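Local coordinates for protein L-ribulose 3-epimerase (Mesorhizobium loti, PDB 3VYL) that epimerises ketoses at C3, interconverting L-ribulose and L-xylulose with high efficiency and accepting D-psicose and D-tagatose less well, with a bound manganese ion, at residues N145-N150 against H178-H183; I63-P68 against G105-G110; A109-Q114 against R151-L156. All blocks are in the same frame, centred on the assembly; numbering follows the deposited sequence.

Contact 1 (N145-N150 against H178-H183); sequences NLEIVN and HLDTFH. With MN (manganese (II) ion), chain I.
E147 and H178 are paired on neighbouring parallel strands, with side chains on the same face of the sheet and the carboxylate stacked on the imidazole. E147 CG, anti to its backbone N (chi1 -161°), lies over the face of the H178 ring, 3.7 Å from the ring centroid and offset toward the rim. From there the extended chain brings OE2 to the manganese ion at 2.1 Å. D180 OD2 binds it too, the two carboxylates nearly coplanar. In the backbone, H178 N donates to L146 O at 2.8 Å, and H178 O accepts from I148 N at 3.0 Å. H183 is packed on both faces: V149 CG1 sits over the centre of one, F182 CD2 over the centre of the other, and N150 ND2 donates to ND1 in the ring plane at 3.0 Å. The N150 amide is held further by F152 N, which bonds OD1, and by a weak bond from ND2 to E153 OE2. An alanine in place of H183 would probably leave N150 ND2 without this acceptor and open a gap between V149 and F182. The other side is less directly joined: one water accepts from D180 N and probably donates to I148 O, bridging the two backbones, and another binds the metal. With H206 and E241, this is the manganese centre at the C-terminal strand ends of a xylose isomerase-like TIM barrel.

Contact 2 (I63-P68 against G105-G110); sequences ISIGLP and GILSAG
L67 sets CG anti to its carbonyl carbon (chi1 -75°) and continues with CD1 anti to CA (chi2 173°), which brings CD1 to 3.8 Å from L107 O. Its CB, nearer the backbone, lies against A109 O. L107 starts out pointing away from strand 60-66, yet its end swings back, and CD1 meets I65 CG1 at 4.2 Å. This is the junction of the third and fourth strands of the TIM barrel, where the chain leaving strand 102-104 turns a corner at G105 and still runs parallel to strand 60-66 for a residue or two. Two backbone bonds hold it there. I65 O accepts from I106 N at 2.8 Å, and I106 O in turn accepts from L67 N at 3.2 Å; each donor lies in the plane of the carbonyl it meets. The same I65 O also takes a CA-H...O contact from G105 CA. With phi at 109°, a CB on G105 would run into I65 O and into the preceding carbonyl O. Opposite I106 the bare CA of G66 takes the place of a side chain, and I106 CB packs on it at 4.0 Å. I65 heads the other way, onto I87 of helix 78-98, while L67 reaches L88 of that helix. S64 keeps CB near G105 N but gives its hydroxyl to a hydrogen bond with E36 OE2. Past the last bridge the two segments stay close, and G110 CA comes to 3.7 Å from L67 O.

Contact 3 (A109-Q114 against R151-L156); sequences AGHGLQ and RFESNL
E153 lies alongside H111, both side chains pointing the same way. Its CB sits 3.7 Å from H111 CD2. CG, anti to the carbonyl carbon (chi1 -53°), lies 4.2 Å from H111 NE2, and the chain extends from there to CD, which stands 3.6 Å from the same nitrogen. At the tip OE1 accepts from H111 NE2 over 2.6 Å, with 158° at the hydrogen. The bond lies in the imidazole plane but comes to the carboxylate from the anti side and somewhat out of its plane, and the two flat groups are turned 26° apart. OE2, the other branch, takes a weak hydrogen bond from N150 ND2. The peptide of E153 is held as well: its O accepts from G112 N at 2.6 Å, with the donor above the carbonyl plane. At the backbone angles of G112 a CB would press on the carbonyl O of H111. These are the loops that follow the fourth and fifth strands of the TIM barrel, and the nearest atom of the E153 side chain is about 7 Å from the manganese ion. A water ties the loops together, donating to R151 O at 2.7 Å and to G112 O, and accepting from Q114 N. Q114 crosses N155 at about a right angle, its CG 3.5 Å from N155 CG, while N155 OD1 is bonded by Q122 NE2. A109 CB touches L156 CD2 and also meets S154 OG, which takes a weak bond from L156 N. L113 lays CB against F152 O and brings CD1 near the phenyl ring. That ring stacks on F152 of the second subunit, whose W259 NE1 donates to R151 O.

Overall arrangement
All three contacts are buried. Contact 2 pairs strand 60-66 with the chain leaving strand 102-104, and contact 1 pairs the next two strands of the same barrel; they meet where E147 N probably bonds G105 O. Contact 1 is nearest the chain centre and is dominated by metal ligands and imidazoles; contact 2 is mostly backbone bonding and aliphatic packing, with a glycine, G105, at the corner. Contact 3 sits farther out among the loops, next to the second subunit, and relies on a histidine-carboxylate bond and a bridging water. It shares A109 and G110 with contact 2, and L67 O probably bonds H111 N. Toward contact 1, S154 packs on V149, and E153 lies near H183.

Contact 1 (N145-N150 against H178-H183)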
loop_
_atom_site.group_PDB
_atom_site.type_symbol
_atom_site.label_atom_id
_atom_site.label_comp_id
_atom_site.label_asym_id
_atom_site.label_seq_id
_atom_site.Cartn_x
_atom_site.Cartn_y
_atom_site.Cartn_z
ATOM N N ASN A 145 15.652 1.547 27.166
ATOM C CA ASN A 145 14.715 1.712 26.059
ATOM C C ASN A 145 13.388 1.046 26.365
ATOM O O ASN A 145 13.294 -0.180 26.433
ATOM C CB ASN A 145 15.312 1.178 24.761
ATOM C CG ASN A 145 16.771 1.543 24.611
ATOM O OD1 ASN A 145 17.631 0.962 25.277
ATOM N ND2 ASN A 145 17.060 2.520 23.749
ATOM N N LEU A 146 12.376 1.883 26.556
ATOM C CA LEU A 146 11.037 1.465 26.936
ATOM C C LEU A 146 10.267 0.857 25.766
ATOM O O LEU A 146 9.940 1.586 24.823
ATOM C CB LEU A 146 10.289 2.685 27.454
ATOM C CG LEU A 146 10.244 2.961 28.955
ATOM C CD1 LEU A 146 11.565 2.713 29.672
ATOM C CD2 LEU A 146 9.738 4.371 29.188
ATOM N N GLU A 147 9.982 -0.456 25.805
ATOM C CA GLU A 147 9.209 -1.063 24.709
ATOM C C GLU A 147 7.757 -0.672 24.787
ATOM O O GLU A 147 7.120 -0.746 25.844
ATOM C CB GLU A 147 9.355 -2.585 24.560
ATOM C CG GLU A 147 8.934 -3.061 23.164
ATOM C CD GLU A 147 9.144 -4.546 22.878
ATOM O OE1 GLU A 147 9.699 -5.270 23.721
ATOM O OE2 GLU A 147 8.750 -5.007 21.788
ATOM N N ILE A 148 7.269 -0.217 23.641
ATOM C CA ILE A 148 5.887 0.174 23.440
ATOM C C ILE A 148 5.169 -1.032 22.856
ATOM O O ILE A 148 5.562 -1.545 21.810
ATOM C CB ILE A 148 5.819 1.344 22.454
ATOM C CG1 ILE A 148 6.758 2.467 22.904
ATOM C CG2 ILE A 148 4.387 1.829 22.287
ATOM C CD1 ILE A 148 6.442 3.073 24.264
ATOM N N VAL A 149 4.126 -1.487 23.539
ATOM C CA VAL A 149 3.480 -2.750 23.172
ATOM C C VAL A 149 1.970 -2.622 23.014
ATOM O O VAL A 149 1.377 -1.613 23.413
ATOM C CB VAL A 149 3.835 -3.904 24.155
ATOM C CG1 VAL A 149 5.332 -4.183 24.127
ATOM C CG2 VAL A 149 3.378 -3.593 25.564
ATOM N N ASN A 150 1.359 -3.655 22.438
ATOM C CA ASN A 150 -0.071 -3.638 22.182
ATOM C C ASN A 150 -0.889 -3.805 23.458
ATOM O O ASN A 150 -0.390 -4.300 24.469
ATOM C CB ASN A 150 -0.433 -4.694 21.130
ATOM C CG ASN A 150 -0.393 -6.105 21.678
ATOM O OD1 ASN A 150 -1.271 -6.507 22.447
ATOM N ND2 ASN A 150 0.618 -6.868 21.274
ATOM N N HIS A 178 11.688 2.094 22.641
ATOM C CA HIS A 178 11.878 0.839 21.956
ATOM C C HIS A 178 10.589 0.598 21.236
ATOM O O HIS A 178 9.553 0.322 21.848
ATOM C CB HIS A 178 12.212 -0.256 22.968
ATOM C CG HIS A 178 12.346 -1.645 22.370
ATOM N ND1 HIS A 178 12.436 -2.753 23.136
ATOM C CD2 HIS A 178 12.370 -2.082 21.050
ATOM C CE1 HIS A 178 12.530 -3.835 22.351
ATOM N NE2 HIS A 178 12.483 -3.430 21.076
ATOM N N LEU A 179 10.635 0.764 19.922
ATOM C CA LEU A 179 9.478 0.550 19.059
ATOM C C LEU A 179 9.501 -0.844 18.401
ATOM O O LEU A 179 10.575 -1.380 18.065
ATOM C CB LEU A 179 9.425 1.651 17.998
ATOM C CG LEU A 179 9.304 3.100 18.482
ATOM C CD1 LEU A 179 9.203 4.028 17.287
ATOM C CD2 LEU A 179 8.115 3.319 19.406
ATOM N N ASP A 180 8.321 -1.427 18.212
ATOM C CA ASP A 180 8.220 -2.768 17.640
ATOM C C ASP A 180 7.116 -2.794 16.571
ATOM O O ASP A 180 5.936 -2.611 16.873
ATOM C CB ASP A 180 7.962 -3.776 18.771
ATOM C CG ASP A 180 7.855 -5.214 18.288
ATOM O OD1 ASP A 180 7.260 -5.450 17.217
ATOM O OD2 ASP A 180 8.336 -6.123 19.009
ATOM N N THR A 181 7.510 -3.030 15.322
ATOM C CA THR A 181 6.589 -2.961 14.199
ATOM C C THR A 181 5.322 -3.812 14.388
ATOM O O THR A 181 4.214 -3.361 14.081
ATOM C CB THR A 181 7.291 -3.319 12.890
ATOM O OG1 THR A 181 7.756 -4.668 12.959
ATOM C CG2 THR A 181 8.479 -2.392 12.643
ATOM N N PHE A 182 5.481 -5.018 14.931
ATOM C CA PHE A 182 4.347 -5.874 15.291
ATOM C C PHE A 182 3.348 -5.169 16.232
ATOM O O PHE A 182 2.142 -5.233 16.024
ATOM C CB PHE A 182 4.835 -7.199 15.892
ATOM C CG PHE A 182 3.754 -7.970 16.606
ATOM C CD1 PHE A 182 2.844 -8.737 15.889
ATOM C CD2 PHE A 182 3.626 -7.898 17.996
ATOM C CE1 PHE A 182 1.845 -9.425 16.538
ATOM C CE2 PHE A 182 2.626 -8.587 18.643
ATOM C CZ PHE A 182 1.737 -9.351 17.913
ATOM N N HIS A 183 3.852 -4.491 17.255
ATOM C CA HIS A 183 2.988 -3.753 18.173
ATOM C C HIS A 183 2.439 -2.476 17.580
ATOM O O HIS A 183 1.277 -2.107 17.818
ATOM C CB HIS A 183 3.727 -3.473 19.465
ATOM C CG HIS A 183 4.117 -4.719 20.211
ATOM N ND1 HIS A 183 3.213 -5.518 20.802
ATOM C CD2 HIS A 183 5.356 -5.297 20.437
ATOM C CE1 HIS A 183 3.844 -6.559 21.377
ATOM N NE2 HIS A 183 5.154 -6.423 21.148
HETATM MN MN MN I . 9.467 -6.622 20.653
HETATM O O HOH W 1 6.127 -0.422 19.451
HETATM O O HOH W 2 8.338 -8.036 22.184
#

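Contact 2 (I63-P68 against G105-G110)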
loop_
_atom_site.group_PDB
_atom_site.type_symbol
_atom_site.label_atom_id
_atom_site.label_comp_id
_atom_site.label_asym_id
_atom_site.label_seq_id
_atom_site.Cartn_x
_atom_site.Cartn_y
_atom_site.Cartn_z
ATOM N N ILE A 63 19.983 -6.673 26.006
ATOM C CA ILE A 63 19.107 -7.485 26.825
ATOM C C ILE A 63 17.706 -6.861 26.905
ATOM O O ILE A 63 17.548 -5.661 27.191
ATOM C CB ILE A 63 19.677 -7.726 28.246
ATOM C CG1 ILE A 63 21.148 -8.164 28.201
ATOM C CG2 ILE A 63 18.819 -8.734 29.007
ATOM C CD1 ILE A 63 21.404 -9.573 27.698
ATOM N N SER A 64 16.697 -7.688 26.640
ATOM C CA SER A 64 15.311 -7.282 26.760
ATOM C C SER A 64 14.630 -8.214 27.724
ATOM O O SER A 64 14.890 -9.413 27.716
ATOM C CB SER A 64 14.612 -7.381 25.409
ATOM O OG SER A 64 14.504 -8.738 25.000
ATOM N N ILE A 65 13.745 -7.664 28.547
ATOM C CA ILE A 65 12.907 -8.470 29.429
ATOM C C ILE A 65 11.491 -7.903 29.409
ATOM O O ILE A 65 11.241 -6.840 28.820
ATOM C CB ILE A 65 13.426 -8.467 30.888
ATOM C CG1 ILE A 65 13.372 -7.058 31.484
ATOM C CG2 ILE A 65 14.838 -9.029 30.972
ATOM C CD1 ILE A 65 13.392 -7.032 32.995
ATOM N N GLY A 66 10.570 -8.621 30.050
ATOM C CA GLY A 66 9.237 -8.113 30.332
ATOM C C GLY A 66 8.995 -8.323 31.806
ATOM O O GLY A 66 9.037 -9.455 32.270
ATOM N N LEU A 67 8.765 -7.248 32.555
ATOM C CA LEU A 67 8.570 -7.363 33.997
ATOM C C LEU A 67 7.466 -8.370 34.310
ATOM O O LEU A 67 6.472 -8.428 33.585
ATOM C CB LEU A 67 8.251 -6.000 34.640
ATOM C CG LEU A 67 9.387 -4.977 34.833
ATOM C CD1 LEU A 67 8.858 -3.641 35.317
ATOM C CD2 LEU A 67 10.455 -5.499 35.787
ATOM N N PRO A 68 7.657 -9.191 35.369
ATOM C CA PRO A 68 6.603 -10.121 35.814
ATOM C C PRO A 68 5.522 -9.394 36.588
ATOM O O PRO A 68 5.773 -8.320 37.110
ATOM C CB PRO A 68 7.351 -11.093 36.734
ATOM C CG PRO A 68 8.515 -10.313 37.231
ATOM C CD PRO A 68 8.917 -9.398 36.109
ATOM N N GLY A 105 12.838 -3.799 26.263
ATOM C CA GLY A 105 11.730 -4.626 26.649
ATOM C C GLY A 105 10.664 -3.867 27.367
ATOM O O GLY A 105 10.616 -2.674 27.294
ATOM N N ILE A 106 9.786 -4.580 28.039
ATOM C CA ILE A 106 8.737 -3.942 28.789
ATOM C C ILE A 106 9.237 -3.686 30.162
ATOM O O ILE A 106 9.382 -4.547 30.952
ATOM C CB ILE A 106 7.499 -4.825 28.855
ATOM C CG1 ILE A 106 7.239 -5.458 27.510
ATOM C CG2 ILE A 106 6.281 -4.013 29.195
ATOM C CD1 ILE A 106 5.816 -5.873 27.374
ATOM N N LEU A 107 9.496 -2.429 30.398
ATOM C CA LEU A 107 10.256 -1.961 31.498
ATOM C C LEU A 107 9.423 -1.058 32.311
ATOM O O LEU A 107 9.840 -0.601 33.319
ATOM C CB LEU A 107 11.408 -1.168 30.940
ATOM C CG LEU A 107 12.767 -1.801 30.775
ATOM C CD1 LEU A 107 12.775 -3.121 30.087
ATOM C CD2 LEU A 107 13.657 -0.863 30.032
ATOM N N SER A 108 8.235 -0.776 31.844
ATOM C CA SER A 108 7.400 0.256 32.473
ATOM C C SER A 108 6.235 -0.252 33.305
ATOM O O SER A 108 5.607 0.521 34.026
ATOM C CB SER A 108 6.844 1.172 31.390
ATOM O OG SER A 108 6.567 0.432 30.212
ATOM N N ALA A 109 5.923 -1.535 33.175
ATOM C CA ALA A 109 4.750 -2.127 33.804
ATOM C C ALA A 109 4.770 -3.624 33.539
ATOM O O ALA A 109 5.638 -4.112 32.797
ATOM C CB ALA A 109 3.492 -1.504 33.236
ATOM N N GLY A 110 3.846 -4.370 34.135
ATOM C CA GLY A 110 3.843 -5.820 33.932
ATOM C C GLY A 110 3.591 -6.209 32.483
ATOM O O GLY A 110 2.730 -5.626 31.831
#

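Contact 3 (A109-Q114 against R151-L156)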
loop_
_atom_site.group_PDB
_atom_site.type_symbol
_atom_site.label_atom_id
_atom_site.label_comp_id
_atom_site.label_asym_id
_atom_site.label_seq_id
_atom_site.Cartn_x
_atom_site.Cartn_y
_atom_site.Cartn_z
ATOM N N ALA A 109 5.923 -1.535 33.175
ATOM C CA ALA A 109 4.750 -2.127 33.804
ATOM C C ALA A 109 4.770 -3.624 33.539
ATOM O O ALA A 109 5.638 -4.112 32.797
ATOM C CB ALA A 109 3.492 -1.504 33.236
ATOM N N GLY A 110 3.846 -4.370 34.135
ATOM C CA GLY A 110 3.843 -5.820 33.932
ATOM C C GLY A 110 3.591 -6.209 32.483
ATOM O O GLY A 110 2.730 -5.626 31.831
ATOM N N HIS A 111 4.362 -7.174 31.983
ATOM C CA HIS A 111 4.113 -7.823 30.679
ATOM C C HIS A 111 2.944 -8.779 30.745
ATOM O O HIS A 111 3.018 -9.836 31.377
ATOM C CB HIS A 111 5.362 -8.572 30.205
ATOM C CG HIS A 111 5.260 -9.109 28.785
ATOM N ND1 HIS A 111 6.092 -10.060 28.305
ATOM C CD2 HIS A 111 4.393 -8.791 27.741
ATOM C CE1 HIS A 111 5.783 -10.324 27.019
ATOM N NE2 HIS A 111 4.740 -9.552 26.680
ATOM N N GLY A 112 1.845 -8.423 30.097
ATOM C CA GLY A 112 0.682 -9.297 30.097
ATOM C C GLY A 112 -0.616 -8.533 30.002
ATOM O O GLY A 112 -0.618 -7.302 30.045
ATOM N N LEU A 113 -1.720 -9.270 29.857
ATOM C CA LEU A 113 -3.045 -8.672 29.859
ATOM C C LEU A 113 -3.413 -8.285 31.280
ATOM O O LEU A 113 -3.413 -9.125 32.178
ATOM C CB LEU A 113 -4.092 -9.615 29.257
ATOM C CG LEU A 113 -5.548 -9.106 29.242
ATOM C CD1 LEU A 113 -5.698 -7.737 28.594
ATOM C CD2 LEU A 113 -6.449 -10.103 28.535
ATOM N N GLN A 114 -3.716 -7.008 31.470
ATOM C CA GLN A 114 -4.036 -6.478 32.791
ATOM C C GLN A 114 -5.522 -6.526 33.061
ATOM O O GLN A 114 -6.326 -6.368 32.147
ATOM C CB GLN A 114 -3.530 -5.040 32.944
ATOM C CG GLN A 114 -2.030 -4.879 32.762
ATOM C CD GLN A 114 -1.217 -5.894 33.533
ATOM O OE1 GLN A 114 -0.238 -6.424 33.017
ATOM N NE2 GLN A 114 -1.612 -6.171 34.775
ATOM N N ARG A 151 -2.149 -3.388 23.388
ATOM C CA ARG A 151 -3.075 -3.399 24.519
ATOM C C ARG A 151 -3.086 -4.684 25.348
ATOM O O ARG A 151 -3.286 -4.623 26.555
ATOM C CB ARG A 151 -4.481 -3.114 24.027
ATOM C CG ARG A 151 -4.956 -4.053 22.938
ATOM C CD ARG A 151 -6.103 -3.437 22.177
ATOM N NE ARG A 151 -5.705 -2.212 21.481
ATOM C CZ ARG A 151 -6.535 -1.472 20.755
ATOM N NH1 ARG A 151 -7.819 -1.827 20.631
ATOM N NH2 ARG A 151 -6.087 -0.381 20.151
ATOM N N PHE A 152 -2.888 -5.827 24.688
ATOM C CA PHE A 152 -2.930 -7.141 25.338
ATOM C C PHE A 152 -1.652 -7.523 26.083
ATOM O O PHE A 152 -1.646 -8.512 26.817
ATOM C CB PHE A 152 -3.273 -8.245 24.326
ATOM C CG PHE A 152 -4.548 -7.995 23.553
ATOM C CD1 PHE A 152 -5.795 -8.231 24.137
ATOM C CD2 PHE A 152 -4.498 -7.545 22.246
ATOM C CE1 PHE A 152 -6.963 -8.010 23.436
ATOM C CE2 PHE A 152 -5.667 -7.314 21.533
ATOM C CZ PHE A 152 -6.904 -7.540 22.127
ATOM N N GLU A 153 -0.597 -6.754 25.929
ATOM C CA GLU A 153 0.626 -7.033 26.622
ATOM C C GLU A 153 1.037 -6.040 27.721
ATOM O O GLU A 153 1.837 -6.345 28.552
ATOM C CB GLU A 153 1.707 -7.277 25.608
ATOM C CG GLU A 153 1.325 -8.336 24.602
ATOM C CD GLU A 153 2.495 -8.950 23.925
ATOM O OE1 GLU A 153 3.542 -8.947 24.498
ATOM O OE2 GLU A 153 2.402 -9.424 22.815
ATOM N N SER A 154 0.475 -4.855 27.705
ATOM C CA SER A 154 0.605 -3.925 28.779
ATOM C C SER A 154 -0.573 -3.009 28.716
ATOM O O SER A 154 -1.180 -2.882 27.700
ATOM C CB SER A 154 1.857 -3.097 28.636
ATOM O OG SER A 154 2.006 -2.217 29.712
ATOM N N ASN A 155 -0.897 -2.352 29.804
ATOM C CA ASN A 155 -1.961 -1.404 29.743
ATOM C C ASN A 155 -1.523 0.015 29.799
ATOM O O ASN A 155 -2.317 0.890 29.870
ATOM C CB ASN A 155 -3.025 -1.697 30.776
ATOM C CG ASN A 155 -2.568 -1.462 32.163
ATOM O OD1 ASN A 155 -1.419 -1.357 32.422
ATOM N ND2 ASN A 155 -3.477 -1.401 33.054
ATOM N N LEU A 156 -0.235 0.247 29.756
ATOM C CA LEU A 156 0.241 1.579 29.942
ATOM C C LEU A 156 0.761 2.246 28.703
ATOM O O LEU A 156 0.193 3.176 28.248
ATOM C CB LEU A 156 1.320 1.586 31.015
ATOM C CG LEU A 156 1.661 2.833 31.808
ATOM C CD1 LEU A 156 0.469 3.352 32.536
ATOM C CD2 LEU A 156 2.733 2.485 32.796
HETATM O O HOH W 3 -2.486 -5.491 28.990
#